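Isomaltodextranase (Arthrobacter globiformis, PDB 5AWO) hydrolyses alpha-1,6-glucosidic linkages in dextran-type polysaccharides, releasing successive isomaltose units from the non-reducing ends of the chains. Local coordinates at residues A[333-347]-A[359-373]. Sequence-based numbering, arbitrary orientation.
Sequences MNLMVAAGSPLAIAD and YTNKEVLQLNADGLV
I345 packs over one face of the Y359 ring, its CG1 3.6 Å from the ring centroid and 4° off the normal, a CH-pi contact. At the ring's edge the SD of M333 makes a Met-aromatic contact, and the hydroxyl of Y359 donates to D347 OD1 (2.7 Å), which lies in the ring plane and also accepts from A320 N. The carboxylate is turned well out of the ring plane. A leucine in place of Y359 would probably leave D347 OD1 without its hydroxyl donor and open a gap beside I345 CG1 and CD1 where the ring lay. From here the packing runs on between the last turns of helix 326-339 and helix 362-370, whose segment axes come within 9.4 Å at 26°. With CG1 swung opposite the backbone N (chi1 170°), V337 reaches L367 CB at 3.9 Å, while its CG2 meets V364 CG1. M333 CE and L343 CD1 both rest on L365 CD2. Strand 343-345 is the eighth parallel strand of the catalytic TIM barrel; helix 362-370 then leads to the antiparallel C-terminal domain, whose W440 binds N334 OD1. Toward the C-terminal ends of the helices the fit turns wetter. L343 CD1 still touches the amide of N368, but one water accepts from N368 ND2 and donates to S341 O, and another donates to both V337 O and L372 O; N368 OD1 is held by R39. The exception at this end is G340, which closes its helix in a Schellman motif and comes in directly, its CA 3.2 Å from L372 O, where a CB would be tight.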
# COMPACT_ATOMS: atom_id res chain seq x y z
N MET A 333 1.07 0.51 -16.34
CA MET A 333 0.07 -0.33 -15.69
C MET A 333 0.74 -1.53 -15.01
O MET A 333 0.45 -1.86 -13.86
CB MET A 333 -0.94 -0.80 -16.72
CG MET A 333 -2.06 -1.67 -16.17
SD MET A 333 -3.12 -0.71 -15.06
CE MET A 333 -4.38 -1.93 -14.65
N ASN A 334 1.70 -2.15 -15.69
CA ASN A 334 2.35 -3.33 -15.15
C ASN A 334 3.11 -3.03 -13.85
O ASN A 334 3.15 -3.87 -12.92
CB ASN A 334 3.32 -3.92 -16.18
CG ASN A 334 2.64 -4.63 -17.33
OD1 ASN A 334 1.46 -5.00 -17.25
ND2 ASN A 334 3.39 -4.82 -18.43
N LEU A 335 3.72 -1.86 -13.74
CA LEU A 335 4.41 -1.50 -12.52
C LEU A 335 3.44 -1.35 -11.35
O LEU A 335 3.71 -1.84 -10.25
CB LEU A 335 5.20 -0.19 -12.71
CG LEU A 335 5.98 0.30 -11.47
CD1 LEU A 335 7.03 -0.69 -10.99
CD2 LEU A 335 6.63 1.67 -11.75
N MET A 336 2.33 -0.66 -11.58
CA MET A 336 1.35 -0.47 -10.50
C MET A 336 0.83 -1.82 -10.02
O MET A 336 0.72 -2.07 -8.81
CB MET A 336 0.18 0.43 -10.95
CG MET A 336 0.56 1.82 -11.46
SD MET A 336 1.47 2.79 -10.25
CE MET A 336 1.69 4.27 -11.24
N VAL A 337 0.50 -2.68 -10.98
CA VAL A 337 -0.02 -4.00 -10.62
C VAL A 337 1.05 -4.84 -9.91
O VAL A 337 0.79 -5.49 -8.86
CB VAL A 337 -0.59 -4.74 -11.85
CG1 VAL A 337 -0.91 -6.20 -11.54
CG2 VAL A 337 -1.79 -4.00 -12.36
N ALA A 338 2.27 -4.86 -10.43
CA ALA A 338 3.35 -5.63 -9.81
C ALA A 338 3.53 -5.25 -8.35
O ALA A 338 3.79 -6.12 -7.49
CB ALA A 338 4.65 -5.45 -10.57
N ALA A 339 3.42 -3.97 -8.04
CA ALA A 339 3.70 -3.49 -6.71
C ALA A 339 2.49 -3.55 -5.76
O ALA A 339 2.63 -3.25 -4.56
CB ALA A 339 4.22 -2.06 -6.80
N GLY A 340 1.33 -3.99 -6.25
CA GLY A 340 0.13 -4.02 -5.42
C GLY A 340 -0.49 -2.68 -5.16
O GLY A 340 -1.32 -2.50 -4.26
N SER A 341 -0.14 -1.69 -5.97
CA SER A 341 -0.61 -0.34 -5.77
C SER A 341 -2.07 -0.20 -6.08
O SER A 341 -2.63 -0.95 -6.86
CB SER A 341 0.18 0.57 -6.73
OG SER A 341 -0.18 1.95 -6.68
N PRO A 342 -2.70 0.86 -5.55
CA PRO A 342 -3.94 1.32 -6.19
C PRO A 342 -3.78 1.49 -7.70
O PRO A 342 -2.68 1.83 -8.19
CB PRO A 342 -4.16 2.71 -5.57
CG PRO A 342 -2.81 3.11 -5.06
CD PRO A 342 -2.22 1.83 -4.55
N LEU A 343 -4.87 1.26 -8.41
CA LEU A 343 -4.92 1.44 -9.86
C LEU A 343 -5.82 2.63 -10.07
O LEU A 343 -7.05 2.50 -10.08
CB LEU A 343 -5.44 0.17 -10.56
CG LEU A 343 -4.66 -1.10 -10.20
CD1 LEU A 343 -5.29 -2.32 -10.85
CD2 LEU A 343 -3.18 -1.00 -10.54
N ALA A 344 -5.22 3.82 -10.17
CA ALA A 344 -5.90 5.09 -10.16
C ALA A 344 -5.79 5.74 -11.52
O ALA A 344 -4.74 6.30 -11.89
CB ALA A 344 -5.30 5.97 -9.08
N ILE A 345 -6.89 5.68 -12.27
CA ILE A 345 -6.96 6.33 -13.58
C ILE A 345 -7.17 7.82 -13.39
O ILE A 345 -8.07 8.21 -12.63
CB ILE A 345 -8.15 5.80 -14.39
CG1 ILE A 345 -8.04 4.29 -14.62
CG2 ILE A 345 -8.24 6.48 -15.75
CD1 ILE A 345 -9.31 3.66 -15.15
N ALA A 346 -6.36 8.65 -14.05
CA ALA A 346 -6.57 10.09 -14.09
C ALA A 346 -6.91 10.63 -15.48
O ALA A 346 -7.25 11.80 -15.59
CB ALA A 346 -5.40 10.86 -13.49
N ASP A 347 -6.82 9.82 -16.53
CA ASP A 347 -7.35 10.28 -17.82
C ASP A 347 -8.81 10.68 -17.63
O ASP A 347 -9.59 9.94 -17.04
CB ASP A 347 -7.29 9.16 -18.85
CG ASP A 347 -5.88 8.68 -19.09
OD1 ASP A 347 -5.36 7.88 -18.26
OD2 ASP A 347 -5.30 9.12 -20.10
N TYR A 359 -6.22 -0.24 -19.13
CA TYR A 359 -6.77 -0.40 -17.80
C TYR A 359 -7.67 -1.63 -17.67
O TYR A 359 -8.04 -2.01 -16.55
CB TYR A 359 -7.56 0.85 -17.46
CG TYR A 359 -6.73 2.10 -17.45
CD1 TYR A 359 -5.55 2.17 -16.68
CD2 TYR A 359 -7.08 3.21 -18.19
CE1 TYR A 359 -4.79 3.32 -16.63
CE2 TYR A 359 -6.32 4.37 -18.14
CZ TYR A 359 -5.17 4.42 -17.37
OH TYR A 359 -4.42 5.58 -17.31
N THR A 360 -8.04 -2.24 -18.79
CA THR A 360 -9.12 -3.22 -18.82
C THR A 360 -8.69 -4.61 -19.32
O THR A 360 -9.53 -5.39 -19.80
CB THR A 360 -10.31 -2.69 -19.63
OG1 THR A 360 -9.90 -2.45 -20.99
CG2 THR A 360 -10.85 -1.41 -19.00
N ASN A 361 -7.41 -4.95 -19.22
CA ASN A 361 -6.97 -6.31 -19.49
C ASN A 361 -7.36 -7.18 -18.29
O ASN A 361 -6.84 -7.03 -17.19
CB ASN A 361 -5.45 -6.33 -19.73
CG ASN A 361 -4.88 -7.71 -19.94
OD1 ASN A 361 -5.35 -8.71 -19.41
ND2 ASN A 361 -3.80 -7.77 -20.68
N LYS A 362 -8.33 -8.06 -18.51
CA LYS A 362 -8.90 -8.85 -17.42
C LYS A 362 -7.86 -9.71 -16.72
O LYS A 362 -7.95 -9.90 -15.50
CB LYS A 362 -10.08 -9.70 -17.93
CG LYS A 362 -11.31 -8.86 -18.28
CD LYS A 362 -12.25 -9.60 -19.25
CE LYS A 362 -13.31 -8.69 -19.88
NZ LYS A 362 -12.95 -7.97 -21.15
N GLU A 363 -6.87 -10.24 -17.45
CA GLU A 363 -5.88 -11.10 -16.83
C GLU A 363 -4.91 -10.32 -15.95
O GLU A 363 -4.49 -10.79 -14.91
CB GLU A 363 -5.11 -11.90 -17.88
CG GLU A 363 -6.00 -12.75 -18.76
CD GLU A 363 -5.24 -13.90 -19.37
OE1 GLU A 363 -4.79 -14.77 -18.62
OE2 GLU A 363 -5.08 -13.92 -20.61
N VAL A 364 -4.53 -9.12 -16.38
CA VAL A 364 -3.70 -8.23 -15.58
C VAL A 364 -4.49 -7.78 -14.36
O VAL A 364 -3.98 -7.84 -13.24
CB VAL A 364 -3.17 -7.06 -16.44
CG1 VAL A 364 -2.47 -6.02 -15.57
CG2 VAL A 364 -2.21 -7.56 -17.52
N LEU A 365 -5.74 -7.40 -14.56
CA LEU A 365 -6.59 -7.03 -13.42
C LEU A 365 -6.74 -8.18 -12.43
O LEU A 365 -6.83 -7.95 -11.21
CB LEU A 365 -7.97 -6.53 -13.86
CG LEU A 365 -7.96 -5.17 -14.58
CD1 LEU A 365 -9.34 -4.88 -15.15
CD2 LEU A 365 -7.48 -4.05 -13.66
N GLN A 366 -6.80 -9.41 -12.94
CA GLN A 366 -7.01 -10.53 -12.05
C GLN A 366 -5.90 -10.62 -11.02
O GLN A 366 -6.15 -11.03 -9.89
CB GLN A 366 -7.14 -11.83 -12.83
CG GLN A 366 -7.70 -12.98 -12.00
CD GLN A 366 -9.14 -12.75 -11.62
OE1 GLN A 366 -9.95 -12.41 -12.47
NE2 GLN A 366 -9.46 -12.90 -10.33
N LEU A 367 -4.67 -10.22 -11.37
CA LEU A 367 -3.58 -10.19 -10.39
C LEU A 367 -3.92 -9.25 -9.22
O LEU A 367 -3.74 -9.57 -8.04
CB LEU A 367 -2.26 -9.77 -11.02
CG LEU A 367 -1.61 -10.75 -11.98
CD1 LEU A 367 -0.42 -10.13 -12.69
CD2 LEU A 367 -1.17 -12.04 -11.29
N ASN A 368 -4.44 -8.09 -9.56
CA ASN A 368 -4.91 -7.14 -8.55
C ASN A 368 -6.07 -7.68 -7.72
O ASN A 368 -6.04 -7.60 -6.49
CB ASN A 368 -5.22 -5.77 -9.17
CG ASN A 368 -6.06 -4.89 -8.26
OD1 ASN A 368 -7.27 -5.04 -8.22
ND2 ASN A 368 -5.44 -3.95 -7.55
N ALA A 369 -7.06 -8.28 -8.38
CA ALA A 369 -8.19 -8.88 -7.66
C ALA A 369 -7.74 -9.96 -6.71
O ALA A 369 -8.28 -10.07 -5.58
CB ALA A 369 -9.23 -9.46 -8.61
N ASP A 370 -6.78 -10.77 -7.15
CA ASP A 370 -6.30 -11.90 -6.33
C ASP A 370 -5.38 -11.44 -5.19
O ASP A 370 -5.03 -12.22 -4.29
CB ASP A 370 -5.62 -12.99 -7.18
CG ASP A 370 -6.59 -13.68 -8.17
OD1 ASP A 370 -7.83 -13.50 -8.03
OD2 ASP A 370 -6.08 -14.36 -9.09
N GLY A 371 -4.96 -10.18 -5.19
CA GLY A 371 -4.16 -9.60 -4.09
C GLY A 371 -2.66 -9.74 -4.26
O GLY A 371 -1.93 -9.98 -3.29
N LEU A 372 -2.19 -9.59 -5.51
CA LEU A 372 -0.77 -9.57 -5.74
C LEU A 372 -0.13 -8.33 -5.11
O LEU A 372 -0.53 -7.20 -5.38
CB LEU A 372 -0.46 -9.54 -7.24
CG LEU A 372 1.03 -9.40 -7.59
CD1 LEU A 372 1.81 -10.63 -7.14
CD2 LEU A 372 1.20 -9.14 -9.08
N VAL A 373 0.88 -8.58 -4.30
CA VAL A 373 1.78 -7.53 -3.80
C VAL A 373 3.20 -8.03 -4.04
O VAL A 373 3.70 -8.88 -3.29
CB VAL A 373 1.55 -7.23 -2.28
CG1 VAL A 373 2.50 -6.15 -1.80
CG2 VAL A 373 0.11 -6.87 -2.02
O HOH W 1 -1.68 -6.00 -7.67
O HOH W 2 -2.73 -3.51 -8.06